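Local coordinates for protein possible adhesin (PDB 4WA0) that probably mediates attachment of the bacterium to cellulose, being the C-terminal beta-helix domain of a tapirin, a cell-surface adhesin that also carries a magnesium ion, at residues V44-N49 / V72-I77; N94-T99 / S113-Q118; V148-T153 / V168-S173. All coordinates share one frame; numbering follows the deposited sequence. Where two conformers were deposited one is given.

Contact 1 (V44-N49 / V72-I77)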
loop_
_atom_site.group_PDB
_atom_site.type_symbol
_atom_site.label_atom_id
_atom_site.label_comp_id
_atom_site.label_asym_id
_atom_site.label_seq_id
_atom_site.Cartn_x
_atom_site.Cartn_y
_atom_site.Cartn_z
ATOM N N VAL A 44 -5.257 -2.927 7.753
ATOM C CA VAL A 44 -4.355 -2.520 8.823
ATOM C C VAL A 44 -2.942 -2.975 8.460
ATOM O O VAL A 44 -2.645 -4.153 8.456
ATOM C CB VAL A 44 -4.764 -3.070 10.196
ATOM C CG1 VAL A 44 -3.749 -2.587 11.215
ATOM C CG2 VAL A 44 -6.111 -2.596 10.616
ATOM N N PHE A 45 -2.099 -2.016 8.061
ATOM C CA PHE A 45 -0.752 -2.317 7.594
ATOM C C PHE A 45 0.265 -1.657 8.523
ATOM O O PHE A 45 0.120 -0.464 8.945
ATOM C CB PHE A 45 -0.535 -1.745 6.187
ATOM C CG PHE A 45 -1.398 -2.288 5.071
ATOM C CD1 PHE A 45 -2.204 -3.425 5.177
ATOM C CD2 PHE A 45 -1.363 -1.632 3.834
ATOM C CE1 PHE A 45 -2.958 -3.863 4.116
ATOM C CE2 PHE A 45 -2.109 -2.091 2.778
ATOM C CZ PHE A 45 -2.887 -3.212 2.906
ATOM N N ASN A 46 1.366 -2.356 8.730
ATOM C CA ASN A 46 2.575 -1.763 9.287
ATOM C C ASN A 46 3.711 -2.280 8.400
ATOM O O ASN A 46 4.253 -3.375 8.671
ATOM C CB ASN A 46 2.753 -2.184 10.715
ATOM C CG ASN A 46 4.031 -1.635 11.341
ATOM O OD1 ASN A 46 4.421 -0.475 11.095
ATOM N ND2 ASN A 46 4.649 -2.424 12.224
ATOM N N ILE A 47 4.015 -1.540 7.320
ATOM C CA ILE A 47 4.911 -1.968 6.279
ATOM C C ILE A 47 5.931 -0.950 5.919
ATOM O O ILE A 47 5.885 0.205 6.363
ATOM C CB ILE A 47 4.107 -2.389 5.000
ATOM C CG1 ILE A 47 3.319 -1.198 4.439
ATOM C CG2 ILE A 47 3.262 -3.613 5.329
ATOM C CD1 ILE A 47 2.446 -1.514 3.256
ATOM N N ASP A 48 6.919 -1.361 5.130
ATOM C CA ASP A 48 7.968 -0.444 4.758
ATOM C C ASP A 48 7.613 0.409 3.573
ATOM O O ASP A 48 7.858 1.611 3.601
ATOM C CB ASP A 48 9.238 -1.201 4.376
ATOM C CG ASP A 48 9.870 -1.963 5.553
ATOM O OD1 ASP A 48 9.962 -1.419 6.655
ATOM O OD2 ASP A 48 10.350 -3.114 5.395
ATOM N N ASN A 49 7.071 -0.167 2.516
ATOM C CA ASN A 49 6.741 0.643 1.363
ATOM C C ASN A 49 5.390 0.131 0.815
ATOM O O ASN A 49 5.131 -1.080 0.923
ATOM C CB ASN A 49 7.759 0.453 0.293
ATOM C CG ASN A 49 9.157 0.879 0.708
ATOM O OD1 ASN A 49 9.483 2.077 0.730
ATOM N ND2 ASN A 49 9.973 -0.093 1.071
ATOM N N VAL A 72 0.219 2.175 8.085
ATOM C CA VAL A 72 1.447 2.799 8.504
ATOM C C VAL A 72 2.549 2.268 7.617
ATOM O O VAL A 72 2.674 1.053 7.439
ATOM C CB VAL A 72 1.773 2.471 9.993
ATOM C CG1 VAL A 72 3.136 2.958 10.368
ATOM C CG2 VAL A 72 0.657 2.958 10.936
ATOM N N VAL A 73 3.265 3.219 7.002
ATOM C CA VAL A 73 4.263 2.963 5.985
ATOM C C VAL A 73 5.530 3.670 6.432
ATOM O O VAL A 73 5.569 4.908 6.550
ATOM C CB VAL A 73 3.797 3.430 4.604
ATOM C CG1 VAL A 73 4.893 3.154 3.573
ATOM C CG2 VAL A 73 2.457 2.760 4.178
ATOM N N ARG A 74 6.570 2.882 6.679
ATOM C CA ARG A 74 7.776 3.389 7.310
ATOM C C ARG A 74 8.632 4.189 6.368
ATOM O O ARG A 74 9.457 5.005 6.832
ATOM C CB ARG A 74 8.605 2.253 7.913
ATOM C CG ARG A 74 7.912 1.461 9.005
ATOM C CD ARG A 74 8.840 0.298 9.350
ATOM N NE ARG A 74 8.186 -0.631 10.221
ATOM C CZ ARG A 74 7.981 -1.926 9.986
ATOM N NH1 ARG A 74 8.456 -2.537 8.926
ATOM N NH2 ARG A 74 7.403 -2.640 10.950
ATOM N N ASN A 75 8.527 3.933 5.090
ATOM C CA ASN A 75 9.287 4.603 4.094
ATOM C C ASN A 75 8.325 5.273 3.090
ATOM O O ASN A 75 7.787 6.315 3.404
ATOM C CB ASN A 75 10.375 3.678 3.485
ATOM C CG ASN A 75 11.272 4.444 2.595
ATOM O OD1 ASN A 75 11.641 5.576 2.945
ATOM N ND2 ASN A 75 11.633 3.898 1.456
ATOM N N ILE A 76 8.081 4.673 1.929
ATOM C CA ILE A 76 7.444 5.357 0.823
ATOM C C ILE A 76 6.073 4.786 0.435
ATOM O O ILE A 76 5.919 3.598 0.346
ATOM C CB ILE A 76 8.368 5.341 -0.424
ATOM C CG1 ILE A 76 9.638 6.180 -0.160
ATOM C CG2 ILE A 76 7.611 5.774 -1.676
ATOM C CD1 ILE A 76 10.793 6.013 -1.136
ATOM N N ILE A 77 5.095 5.665 0.233
ATOM C CA ILE A 77 3.868 5.374 -0.519
ATOM C C ILE A 77 4.134 6.015 -1.916
ATOM O O ILE A 77 4.292 7.256 -2.016
ATOM C CB ILE A 77 2.611 5.987 0.149
ATOM C CG1 ILE A 77 2.370 5.358 1.547
ATOM C CG2 ILE A 77 1.374 5.765 -0.722
ATOM C CD1 ILE A 77 1.150 5.793 2.243
#
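Asn-46 pairs with Val-72 and Ile-47 with Val-73 in parallel register, and backbone bonds such as Ile-47 N to Val-72 O (2.9 Å, 168° at the hydrogen) carry it forward until Asn-75 N reaches Asp-48 O. Arg-74, at the corner, extends its chain from CG to NE, crossing the side chains of Asn-46 and Asp-48 obliquely. Its NH1 gives a salt bridge to Asp-48 OD1 at 2.9 Å; the oxygen lies in the guanidinium plane, yet the nitrogen stands 54° out of the carboxylate plane. Asn-46 CG, anti to the backbone N (chi1 178°), lies 3.5 Å from Arg-74 NH2, and Asn-46 ND2 comes to 3.0 Å from that nitrogen. Two donors cannot bond to each other; each is satisfied by the preceding turn, ND2 by Glu-27 and NH2 by Asn-28. The parallel pairing of strand 44-47 with strand 69-73, one coil later, is that of a right-handed parallel beta-helix, and residues 74 and 75 form one of its corners. There Asn-49 OD1 accepts two bonds, from Asn-75 ND2 (2.9 Å, on a lone pair) and from Ile-76 N (3.2 Å), while its ND2 bonds Ser-30. On the inner face Ile-47 CG1 lies 4.1 Å from Val-73 CG2, side by side.

Contact 2 (N94-T99 / S113-Q118)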
loop_
_atom_site.group_PDB
_atom_site.type_symbol
_atom_site.label_atom_id
_atom_site.label_comp_id
_atom_site.label_asym_id
_atom_site.label_seq_id
_atom_site.Cartn_x
_atom_site.Cartn_y
_atom_site.Cartn_z
ATOM N N ASN A 94 -6.892 6.107 8.297
ATOM C CA ASN A 94 -5.719 6.740 8.874
ATOM C C ASN A 94 -4.456 6.278 8.158
ATOM O O ASN A 94 -4.300 5.065 7.937
ATOM C CB ASN A 94 -5.613 6.346 10.298
ATOM C CG ASN A 94 -6.897 6.709 11.040
ATOM O OD1 ASN A 94 -7.283 7.855 11.043
ATOM N ND2 ASN A 94 -7.581 5.717 11.595
ATOM N N ILE A 95 -3.617 7.206 7.766
ATOM C CA ILE A 95 -2.427 6.885 6.957
ATOM C C ILE A 95 -1.297 7.637 7.579
ATOM O O ILE A 95 -1.386 8.847 7.682
ATOM C CB ILE A 95 -2.523 7.251 5.493
ATOM C CG1 ILE A 95 -3.781 6.659 4.828
ATOM C CG2 ILE A 95 -1.300 6.797 4.782
ATOM C CD1 ILE A 95 -3.924 6.938 3.366
ATOM N N ASP A 96 -0.214 6.962 7.921
ATOM C CA ASP A 96 0.947 7.616 8.498
ATOM C C ASP A 96 2.160 7.109 7.750
ATOM O O ASP A 96 2.476 5.900 7.907
ATOM C CB ASP A 96 1.002 7.252 9.981
ATOM C CG ASP A 96 2.065 7.989 10.724
ATOM O OD1 ASP A 96 3.191 8.042 10.202
ATOM O OD2 ASP A 96 1.798 8.444 11.889
ATOM N N ALA A 97 2.748 7.958 6.875
ATOM C CA ALA A 97 3.860 7.624 5.993
ATOM C C ALA A 97 4.997 8.589 6.126
ATOM O O ALA A 97 4.782 9.770 6.316
ATOM C CB ALA A 97 3.456 7.535 4.515
ATOM N N LYS A 98 6.233 8.117 5.966
ATOM C CA LYS A 98 7.341 9.046 5.931
ATOM C C LYS A 98 7.261 9.859 4.628
ATOM O O LYS A 98 7.353 11.071 4.665
ATOM C CB LYS A 98 8.692 8.307 6.036
ATOM C CG LYS A 98 9.912 9.191 5.998
ATOM C CD LYS A 98 11.132 8.337 6.301
ATOM C CE LYS A 98 12.402 9.020 5.861
ATOM N NZ LYS A 98 12.485 9.223 4.386
ATOM N N THR A 99 7.141 9.205 3.493
ATOM C CA THR A 99 7.277 9.924 2.181
ATOM C C THR A 99 6.080 9.475 1.371
ATOM O O THR A 99 5.774 8.306 1.374
ATOM C CB THR A 99 8.526 9.574 1.447
ATOM O OG1 THR A 99 9.708 9.941 2.204
ATOM C CG2 THR A 99 8.580 10.217 0.043
ATOM N N SER A 113 -6.986 10.550 9.958
ATOM C CA SER A 113 -5.774 11.285 10.244
ATOM C C SER A 113 -4.675 10.825 9.229
ATOM O O SER A 113 -4.289 9.613 9.220
ATOM C CB SER A 113 -5.339 11.040 11.668
ATOM O OG SER A 113 -4.125 11.726 11.952
ATOM N N TYR A 114 -4.294 11.766 8.391
ATOM C CA TYR A 114 -3.310 11.534 7.345
ATOM C C TYR A 114 -2.067 12.301 7.723
ATOM O O TYR A 114 -2.052 13.554 7.640
ATOM C CB TYR A 114 -3.890 11.928 5.997
ATOM C CG TYR A 114 -5.207 11.309 5.583
ATOM C CD1 TYR A 114 -6.439 11.830 6.022
ATOM C CD2 TYR A 114 -5.249 10.226 4.724
ATOM C CE1 TYR A 114 -7.623 11.238 5.622
ATOM C CE2 TYR A 114 -6.435 9.690 4.306
ATOM C CZ TYR A 114 -7.610 10.171 4.765
ATOM O OH TYR A 114 -8.772 9.571 4.342
ATOM N N LYS A 115 -0.985 11.593 8.098
ATOM C CA LYS A 115 0.218 12.228 8.617
ATOM C C LYS A 115 1.414 11.833 7.751
ATOM O O LYS A 115 1.645 10.654 7.527
ATOM C CB LYS A 115 0.514 11.794 10.066
ATOM C CG LYS A 115 -0.618 12.125 11.009
ATOM C CD LYS A 115 -0.142 11.827 12.453
ATOM C CE LYS A 115 -1.210 12.097 13.501
ATOM N NZ LYS A 115 -1.963 10.813 13.638
ATOM N N PHE A 116 2.054 12.835 7.165
ATOM C CA PHE A 116 3.165 12.654 6.242
ATOM C C PHE A 116 4.345 13.458 6.737
ATOM O O PHE A 116 4.196 14.616 7.085
ATOM C CB PHE A 116 2.762 13.068 4.851
ATOM C CG PHE A 116 1.528 12.311 4.337
ATOM C CD1 PHE A 116 1.541 10.930 4.281
ATOM C CD2 PHE A 116 0.363 12.973 3.927
ATOM C CE1 PHE A 116 0.411 10.235 3.869
ATOM C CE2 PHE A 116 -0.741 12.294 3.466
ATOM C CZ PHE A 116 -0.723 10.916 3.450
ATOM N N VAL A 117 5.531 12.890 6.687
ATOM C CA VAL A 117 6.737 13.688 6.863
ATOM C C VAL A 117 7.008 14.527 5.636
ATOM O O VAL A 117 7.163 15.769 5.775
ATOM C CB VAL A 117 7.940 12.825 7.288
ATOM C CG1 VAL A 117 9.194 13.673 7.387
ATOM C CG2 VAL A 117 7.665 12.050 8.550
ATOM N N GLN A 118 7.049 13.919 4.442
ATOM C CA GLN A 118 7.217 14.655 3.206
ATOM C C GLN A 118 6.222 14.164 2.201
ATOM O O GLN A 118 5.978 12.962 2.072
ATOM C CB GLN A 118 8.632 14.675 2.684
ATOM C CG GLN A 118 9.302 13.383 2.606
ATOM C CD GLN A 118 10.746 13.455 2.125
ATOM O OE1 GLN A 118 11.404 14.511 2.096
ATOM N NE2 GLN A 118 11.272 12.290 1.785
HETATM O O HOH W 1 -0.196 8.145 14.181
#
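Ile-95 with Tyr-114, Asp-96 with Lys-115 and Ala-97 with Phe-116 are paired in exact parallel register, the axes of strands 94-97 and 113-116 being 4.7 Å apart and only 7° from parallel. The backbone bonds alternate across the pair: Ser-113 O accepts from Ile-95 N, Ile-95 O from Lys-115 N, Lys-115 O from Ala-97 N, and Ala-97 O from Val-117 N. Pairing survives the corner, where Gln-118 N bonds Lys-98 O and Thr-99 is again level with Gln-118.

Side-chain polar bonds fasten both ends. At the start Asn-94 OD1, a side-chain amide oxygen, accepts the backbone N-H of Ser-113 in its carbonyl plane, with OD1 and N 2.9 Å apart. At the far end Gln-118 runs alongside Thr-99, its chain extended beyond CG, and NE2 gives a nearly straight bond to Thr-99 OG1 (2.9 Å, 170°), which lies within 5° of the amide plane.

Charged groups meet indirectly. In the modelled conformer of Asp-96, one of two, OD2 is 4.8 Å from Lys-115 NZ and a water spans them, donating to OD2 and accepting from NZ; to that extent the bridge is doubtful. Lys-115 is bent at chi4, and its NZ also bonds Ser-113 OG.

Apolar contacts line the other face. Ile-95 CD1 touches the edge of the Tyr-114 ring, 3.8 Å from CD2, while its CG2 meets Phe-116 CE1. Ala-97 CB lies in the plane of the Phe-116 ring at 3.9 Å from CD1.

These residues face the interior of the beta-helix, where Ile-77 of strand 76-79 packs on Ile-95 and Ala-97 from another side of the coil. Strand 69-73 flanks the pair through Asp-96, and strand 132-136 follows on the far side, its Val-132 and Met-134 touching Tyr-114 and Phe-116.

Contact 3 (V148-T153 / V168-S173)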
loop_
_atom_site.group_PDB
_atom_site.type_symbol
_atom_site.label_atom_id
_atom_site.label_comp_id
_atom_site.label_asym_id
_atom_site.label_seq_id
_atom_site.Cartn_x
_atom_site.Cartn_y
_atom_site.Cartn_z
ATOM N N VAL A 148 -8.837 22.572 0.502
ATOM C CA VAL A 148 -9.229 22.088 1.823
ATOM C C VAL A 148 -10.645 22.567 2.120
ATOM O O VAL A 148 -10.853 23.768 2.375
ATOM C CB VAL A 148 -8.250 22.570 2.924
ATOM C CG1 VAL A 148 -8.481 21.885 4.264
ATOM C CG2 VAL A 148 -6.759 22.428 2.539
ATOM N N ILE A 149 -11.617 21.686 2.001
ATOM C CA ILE A 149 -13.046 22.094 2.010
ATOM C C ILE A 149 -13.936 21.214 2.894
ATOM O O ILE A 149 -13.601 20.049 3.219
ATOM C CB ILE A 149 -13.637 22.218 0.578
ATOM C CG1 ILE A 149 -13.836 20.878 -0.137
ATOM C CG2 ILE A 149 -12.757 23.179 -0.264
ATOM C CD1 ILE A 149 -14.593 20.971 -1.409
ATOM N N ASP A 150 -15.120 21.754 3.178
ATOM C CA ASP A 150 -16.211 20.970 3.708
ATOM C C ASP A 150 -15.853 20.347 5.057
ATOM O O ASP A 150 -16.395 19.267 5.439
ATOM C CB ASP A 150 -16.680 19.915 2.696
ATOM C CG ASP A 150 -17.215 20.505 1.407
ATOM O OD1 ASP A 150 -17.544 21.732 1.308
ATOM O OD2 ASP A 150 -17.342 19.747 0.422
ATOM N N GLY A 151 -15.014 21.039 5.829
ATOM C CA GLY A 151 -14.690 20.610 7.156
ATOM C C GLY A 151 -13.327 19.991 7.373
ATOM O O GLY A 151 -12.952 19.727 8.529
ATOM N N ALA A 152 -12.608 19.755 6.255
ATOM C CA ALA A 152 -11.290 19.218 6.281
ATOM C C ALA A 152 -10.360 20.209 6.941
ATOM O O ALA A 152 -10.621 21.426 6.898
ATOM C CB ALA A 152 -10.825 18.844 4.893
ATOM N N THR A 153 -9.308 19.723 7.562
ATOM C CA THR A 153 -8.215 20.562 8.032
ATOM C C THR A 153 -6.832 20.086 7.538
ATOM O O THR A 153 -6.633 18.900 7.289
ATOM C CB THR A 153 -8.131 20.769 9.567
ATOM O OG1 THR A 153 -7.689 19.603 10.253
ATOM C CG2 THR A 153 -9.545 21.071 10.112
ATOM N N VAL A 168 -6.938 26.862 -1.664
ATOM C CA VAL A 168 -8.316 27.162 -1.501
ATOM C C VAL A 168 -8.757 26.517 -0.211
ATOM O O VAL A 168 -8.573 25.264 -0.034
ATOM C CB VAL A 168 -9.139 26.621 -2.689
ATOM C CG1 VAL A 168 -10.605 26.725 -2.414
ATOM C CG2 VAL A 168 -8.754 27.298 -4.016
ATOM N N VAL A 169 -9.349 27.306 0.671
ATOM C CA VAL A 169 -9.892 26.790 1.925
ATOM C C VAL A 169 -11.284 27.421 2.142
ATOM O O VAL A 169 -11.437 28.662 2.156
ATOM C CB VAL A 169 -8.989 27.149 3.148
ATOM C CG1 VAL A 169 -9.581 26.598 4.442
ATOM C CG2 VAL A 169 -7.550 26.687 2.968
ATOM N N ARG A 170 -12.299 26.589 2.293
ATOM C CA ARG A 170 -13.677 27.091 2.401
ATOM C C ARG A 170 -14.573 26.097 3.062
ATOM O O ARG A 170 -14.209 24.972 3.237
ATOM C CB ARG A 170 -14.213 27.465 1.002
ATOM C CG ARG A 170 -14.221 26.408 -0.024
ATOM C CD ARG A 170 -15.006 26.888 -1.250
ATOM N NE ARG A 170 -14.939 25.962 -2.333
ATOM C CZ ARG A 170 -15.635 24.838 -2.418
ATOM N NH1 ARG A 170 -16.549 24.506 -1.491
ATOM N NH2 ARG A 170 -15.442 24.067 -3.464
ATOM N N ASN A 171 -15.811 26.502 3.359
ATOM C CA ASN A 171 -16.797 25.646 3.873
ATOM C C ASN A 171 -16.427 24.990 5.210
ATOM O O ASN A 171 -16.493 23.767 5.369
ATOM C CB ASN A 171 -17.213 24.632 2.830
ATOM C CG ASN A 171 -18.219 25.173 1.875
ATOM O OD1 ASN A 171 -17.896 25.603 0.754
ATOM N ND2 ASN A 171 -19.478 25.173 2.300
ATOM N N GLY A 172 -16.031 25.822 6.175
ATOM C CA GLY A 172 -15.780 25.337 7.519
ATOM C C GLY A 172 -14.480 24.584 7.724
ATOM O O GLY A 172 -14.395 23.773 8.586
ATOM N N SER A 173 -13.490 24.883 6.883
ATOM C CA SER A 173 -12.194 24.247 6.852
ATOM C C SER A 173 -11.164 25.200 7.353
ATOM O O SER A 173 -11.396 26.405 7.481
ATOM C CB SER A 173 -11.902 23.788 5.454
ATOM O OG SER A 173 -12.689 22.648 5.175
HETATM O O HOH W 2 -12.447 22.742 10.083
#
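Val-148 lies level with Val-169 in a parallel pair, CA atoms 4.8 Å apart, tied by Val-148 N to Val-168 O (2.8 Å) and by the longer Arg-170 N to Val-148 O. Beyond this the two chains stay close, the first through a type I' turn at 149-152, the second through a loop, and the tight region centres on the buried hydroxyl of Ser-173. With OG anti to the carbonyl carbon (chi1 -74°), it enters the turn and accepts from Gly-151 N at 2.9 Å; Ala-152 O lies 3.0 Å from the same OG. Gly-151 is at phi 105°, where a CB would jam against the preceding carbonyl oxygen, and its CA approaches Gly-172 O at 3.5 Å. Exposed Arg-170 lays its guanidinium against buried Ile-149, whose CG2 stands 4.0 Å above the centre of the guanidinium plane, and NH1 binds Asn-171 OD1.

The solvent side is held less closely. The bond from Asp-150 N to Arg-170 O is weak, at 3.3 Å. Asp-150 OD1 remains 4.1 Å from Arg-170 NH1, beyond a salt bridge. A water also joins the turn and the loop, bonding Gly-172 O and, weakly, Gly-151 O.

Within the beta-helix, strand 125-128 adjoins the pair, with Lys-126 and Ala-128 against Ile-149, while Val-169 N bonds Thr-193 of helix 191-195.

Overall arrangement
From the N terminus, each contact closes one coil of the beta-helix: contact 1 after 22 intervening residues, contact 2 after 13 and contact 3 after 14. They run in series, with none nested or crossed. Contacts 1 and 2 join strands 44-47, 69-73, 93-97 and 112-116 of one face. Their centres are 9 Å apart, and probable hydrogen bonds run from Val-73 N to Asp-96 O (2.9 Å) and from Ile-77 N to Thr-99 O. Contact 3 joins strands 145-149 and 166-170 of another face; its centre is about 19 Å from that of contact 2 and about 28 Å from that of contact 1.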